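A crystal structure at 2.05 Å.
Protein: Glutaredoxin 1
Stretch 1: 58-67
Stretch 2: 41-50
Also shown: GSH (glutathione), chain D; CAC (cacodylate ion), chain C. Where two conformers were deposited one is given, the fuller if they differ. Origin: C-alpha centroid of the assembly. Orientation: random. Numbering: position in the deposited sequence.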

# COMPACT_ATOMS: atom_id res chain seq x y z
N PRO A 58 1.64 -7.64 -10.87
CA PRO A 58 0.78 -8.61 -10.17
C PRO A 58 1.20 -8.70 -8.73
O PRO A 58 2.39 -8.96 -8.49
CB PRO A 58 1.05 -9.92 -10.92
CG PRO A 58 2.43 -9.77 -11.44
CD PRO A 58 2.62 -8.28 -11.75
N ILE A 59 0.30 -8.45 -7.78
CA ILE A 59 0.70 -8.36 -6.38
C ILE A 59 0.59 -9.71 -5.68
O ILE A 59 -0.27 -10.53 -6.03
CB ILE A 59 -0.13 -7.30 -5.59
CG1 ILE A 59 -1.63 -7.69 -5.56
CG2 ILE A 59 0.05 -5.90 -6.21
CD1 ILE A 59 -2.47 -6.87 -4.50
N SER A 60 1.43 -9.93 -4.68
CA SER A 60 1.37 -11.18 -3.94
C SER A 60 1.98 -11.01 -2.56
O SER A 60 2.27 -11.99 -1.87
CB SER A 60 2.12 -12.29 -4.69
OG SER A 60 3.50 -12.00 -4.70
N THR A 61 2.17 -9.76 -2.15
CA THR A 61 2.66 -9.43 -0.82
C THR A 61 1.94 -8.18 -0.32
O THR A 61 1.25 -7.48 -1.08
CB THR A 61 4.18 -9.15 -0.85
OG1 THR A 61 4.44 -7.94 -1.57
CG2 THR A 61 4.93 -10.30 -1.54
N VAL A 62 2.08 -7.91 0.97
CA VAL A 62 1.71 -6.60 1.52
C VAL A 62 2.98 -6.02 2.11
O VAL A 62 3.90 -6.76 2.39
CB VAL A 62 0.62 -6.70 2.60
CG1 VAL A 62 -0.74 -6.96 1.94
CG2 VAL A 62 0.98 -7.83 3.59
N PRO A 63 3.03 -4.69 2.27
CA PRO A 63 1.93 -3.76 1.99
C PRO A 63 1.73 -3.49 0.49
O PRO A 63 2.64 -3.67 -0.32
CB PRO A 63 2.41 -2.47 2.68
CG PRO A 63 3.89 -2.54 2.49
CD PRO A 63 4.27 -3.98 2.66
N GLN A 64 0.52 -3.05 0.14
CA GLN A 64 0.21 -2.46 -1.17
C GLN A 64 -0.36 -1.07 -0.93
O GLN A 64 -1.36 -0.89 -0.22
CB GLN A 64 -0.76 -3.32 -2.00
CG GLN A 64 -0.18 -4.71 -2.42
CD GLN A 64 1.14 -4.63 -3.20
OE1 GLN A 64 2.00 -5.53 -3.12
NE2 GLN A 64 1.32 -3.56 -3.96
N ILE A 65 0.27 -0.09 -1.56
CA ILE A 65 -0.06 1.31 -1.35
C ILE A 65 -0.66 1.94 -2.61
O ILE A 65 -0.11 1.81 -3.71
CB ILE A 65 1.23 2.07 -0.97
CG1 ILE A 65 1.82 1.47 0.32
CG2 ILE A 65 0.94 3.58 -0.85
CD1 ILE A 65 3.28 1.77 0.51
N PHE A 66 -1.81 2.59 -2.45
CA PHE A 66 -2.41 3.36 -3.54
C PHE A 66 -2.50 4.83 -3.15
O PHE A 66 -2.86 5.17 -2.02
CB PHE A 66 -3.80 2.83 -3.89
CG PHE A 66 -3.82 1.38 -4.30
CD1 PHE A 66 -3.96 1.02 -5.62
CD2 PHE A 66 -3.69 0.38 -3.34
CE1 PHE A 66 -3.98 -0.34 -6.01
CE2 PHE A 66 -3.73 -0.97 -3.72
CZ PHE A 66 -3.87 -1.32 -5.04
N ILE A 67 -2.14 5.70 -4.08
CA ILE A 67 -2.21 7.13 -3.83
C ILE A 67 -3.01 7.78 -4.95
O ILE A 67 -2.66 7.65 -6.13
CB ILE A 67 -0.84 7.74 -3.75
CG1 ILE A 67 -0.04 7.04 -2.64
CG2 ILE A 67 -0.94 9.25 -3.55
CD1 ILE A 67 1.38 7.50 -2.49
N1 GSH D . 11.83 -7.51 -4.57
CA1 GSH D . 10.90 -7.04 -3.56
C1 GSH D . 9.73 -7.97 -3.32
O11 GSH D . 9.01 -8.36 -4.27
O12 GSH D . 9.46 -8.35 -2.14
CB1 GSH D . 11.56 -6.89 -2.20
CG1 GSH D . 10.40 -6.26 -1.42
CD1 GSH D . 10.79 -5.78 -0.08
OE1 GSH D . 11.97 -5.01 0.09
N2 GSH D . 9.90 -6.16 0.83
CA2 GSH D . 8.52 -6.10 0.44
C2 GSH D . 8.09 -4.70 0.17
O2 GSH D . 6.75 -4.29 0.44
CB2 GSH D . 7.67 -6.64 1.57
SG2 GSH D . 7.28 -8.39 1.31
N3 GSH D . 9.05 -3.89 -0.34
CA3 GSH D . 8.83 -3.23 -1.60
C3 GSH D . 8.34 -4.16 -2.71
O31 GSH D . 8.42 -5.41 -2.66
O32 GSH D . 7.83 -3.71 -3.74
AS CAC C . 3.61 -11.55 3.24
O1 CAC C . 4.43 -10.96 4.65
O2 CAC C . 3.51 -10.20 2.17
C1 CAC C . 4.64 -13.00 2.39
C2 CAC C . 1.80 -12.16 3.68
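Stretch 2 (41-50) QRSKFYDEMN

Two hydrogen bonds, both made by the side chain of Asn 50, fix the helix to the loop. Ile 59 N donates to Asn 50 OD1 at 2.7 Å, with an angle of 159° at the hydrogen. Asn 50 ND2 donates in return to Ile 59 O at 3.0 Å and 168°. The carboxamide thus reads the backbone of a single residue, using its acceptor on the N-H and its donor on the carbonyl. Pro 58 lies beside the same group, with its CA 3.3 Å from Asn 50 OD1.

Stretch 2 is helical and continues a helix that begins earlier in the chain. Its backbone bonds run from i+4 to i, from Phe 45 N to Gln 41 O (3.1 Å) through to Asn 50 N to Tyr 46 O (2.8 Å). Stretch 1 is a loop from Pro 58 to Pro 63, largely extended except at Ser 60 (psi 15°), that passes into a strand at Gln 64. The peptide bond before Pro 63 is cis. The two segments run in broadly opposite senses along the contact: Pro 58 is nearest Asn 50 (CA to CA 5.4 Å), Ile 59 is nearest Tyr 46 (CA to CA 6.0 Å), and Val 62 reaches Arg 42. The surface buried between them totals 469 Å².

Ile 59 is the apolar centre. Its CA-to-CB bond points sideways, but chi1 p and chi2 t bring CD1 to the helix. Ile 59 CD1 lies 3.6 Å from Phe 45 CE2, 3.6 Å from Tyr 46 CD1 and 3.8 Å from Met 49 CB. It sits at the edge of the Tyr 46 ring, near the ring plane.

Tyr 46 lies along the loop. Ser 60 covers one face of its ring: Ser 60 CA is 3.8 Å from the ring centroid and 6° off the normal, a CH-pi contact. The CA-to-CB bond of Ser 60 points away from the helix. Tyr 46 OH approaches Thr 61 C at 3.1 Å. Tyr 46 OH is also 3.4 Å from Val 62 N, but the angle is too poor for a hydrogen bond. That N-H is instead given to the cacodylate, Val 62 N to CAC O2, at 3.0 Å.

The packing thins out at the margins. Val 62 CG1 is 4.4 Å from Tyr 46 CE1, and Val 62 CG2 is 4.3 Å from Arg 42 CD. In the strand, the CA-to-CB bond of Phe 66 points toward the helix, and Phe 66 CZ meets the selenium of selenomethionine Met 49, atom SE, at 4.1 Å. The selenium approaches that ring obliquely. Ile 65 and Ile 67 are out of reach of the helix.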

# COMPACT_ATOMS: atom_id res chain seq x y z
N GLN A 41 -8.19 -14.53 3.07
CA GLN A 41 -8.58 -13.17 2.71
C GLN A 41 -7.54 -12.48 1.84
O GLN A 41 -7.90 -11.73 0.94
CB GLN A 41 -8.80 -12.31 3.97
CG GLN A 41 -10.10 -12.53 4.74
CD GLN A 41 -10.20 -11.66 6.02
OE1 GLN A 41 -9.21 -11.06 6.48
NE2 GLN A 41 -11.39 -11.59 6.60
N ARG A 42 -6.26 -12.67 2.12
CA ARG A 42 -5.23 -12.02 1.33
C ARG A 42 -5.17 -12.56 -0.09
O ARG A 42 -5.02 -11.79 -1.04
CB ARG A 42 -3.84 -12.11 1.98
CG ARG A 42 -3.37 -10.76 2.56
CD ARG A 42 -2.06 -10.87 3.36
NE ARG A 42 -2.18 -11.83 4.46
CZ ARG A 42 -1.61 -13.03 4.48
NH1 ARG A 42 -0.85 -13.42 3.47
NH2 ARG A 42 -1.78 -13.84 5.53
N SER A 43 -5.28 -13.87 -0.25
CA SER A 43 -5.13 -14.41 -1.60
C SER A 43 -6.32 -14.02 -2.46
O SER A 43 -6.18 -13.86 -3.66
CB SER A 43 -4.91 -15.92 -1.61
OG SER A 43 -5.84 -16.55 -0.80
N LYS A 44 -7.48 -13.87 -1.83
CA LYS A 44 -8.67 -13.42 -2.53
C LYS A 44 -8.51 -11.95 -2.96
O LYS A 44 -8.89 -11.57 -4.05
CB LYS A 44 -9.90 -13.57 -1.63
CG LYS A 44 -11.25 -13.32 -2.35
CD LYS A 44 -12.43 -13.18 -1.37
CE LYS A 44 -13.78 -13.01 -2.10
NZ LYS A 44 -14.97 -12.88 -1.17
N PHE A 45 -8.00 -11.13 -2.06
CA PHE A 45 -7.64 -9.77 -2.38
C PHE A 45 -6.58 -9.70 -3.52
O PHE A 45 -6.74 -8.94 -4.48
CB PHE A 45 -7.11 -9.11 -1.10
CG PHE A 45 -6.44 -7.80 -1.34
CD1 PHE A 45 -7.18 -6.66 -1.54
CD2 PHE A 45 -5.06 -7.72 -1.35
CE1 PHE A 45 -6.56 -5.45 -1.76
CE2 PHE A 45 -4.43 -6.51 -1.56
CZ PHE A 45 -5.19 -5.37 -1.77
N TYR A 46 -5.51 -10.49 -3.44
CA TYR A 46 -4.53 -10.52 -4.52
C TYR A 46 -5.18 -10.84 -5.87
O TYR A 46 -4.96 -10.13 -6.87
CB TYR A 46 -3.41 -11.54 -4.26
CG TYR A 46 -2.54 -11.24 -3.03
CD1 TYR A 46 -2.33 -9.94 -2.62
CD2 TYR A 46 -1.97 -12.28 -2.29
CE1 TYR A 46 -1.56 -9.65 -1.49
CE2 TYR A 46 -1.18 -12.01 -1.15
CZ TYR A 46 -0.98 -10.69 -0.76
OH TYR A 46 -0.21 -10.38 0.34
N ASP A 47 -5.98 -11.89 -5.90
CA ASP A 47 -6.54 -12.35 -7.17
C ASP A 47 -7.51 -11.30 -7.71
O ASP A 47 -7.52 -10.99 -8.91
CB ASP A 47 -7.19 -13.73 -7.00
CG ASP A 47 -6.18 -14.83 -6.61
OD1 ASP A 47 -5.01 -14.52 -6.24
OD2 ASP A 47 -6.57 -16.02 -6.65
N GLU A 48 -8.31 -10.71 -6.82
CA GLU A 48 -9.20 -9.63 -7.18
C GLU A 48 -8.45 -8.42 -7.76
O GLU A 48 -8.75 -7.96 -8.84
CB GLU A 48 -9.96 -9.19 -5.96
CG GLU A 48 -11.01 -10.17 -5.53
CD GLU A 48 -11.88 -9.62 -4.41
OE1 GLU A 48 -11.42 -8.70 -3.69
OE2 GLU A 48 -13.02 -10.12 -4.25
N MSE A 49 -7.48 -7.90 -7.03
CA MSE A 49 -6.68 -6.78 -7.53
C MSE A 49 -5.97 -7.10 -8.85
O MSE A 49 -5.92 -6.25 -9.73
CB MSE A 49 -5.62 -6.36 -6.48
CG MSE A 49 -6.15 -5.57 -5.29
SE MSE A 49 -7.02 -3.88 -5.77
CE MSE A 49 -8.83 -4.57 -6.05
N ASN A 50 -5.40 -8.31 -8.96
CA ASN A 50 -4.63 -8.70 -10.16
C ASN A 50 -5.49 -8.80 -11.42
O ASN A 50 -4.96 -8.84 -12.53
CB ASN A 50 -3.81 -9.98 -9.97
CG ASN A 50 -2.66 -9.77 -8.99
OD1 ASN A 50 -2.22 -8.64 -8.80
ND2 ASN A 50 -2.20 -10.84 -8.35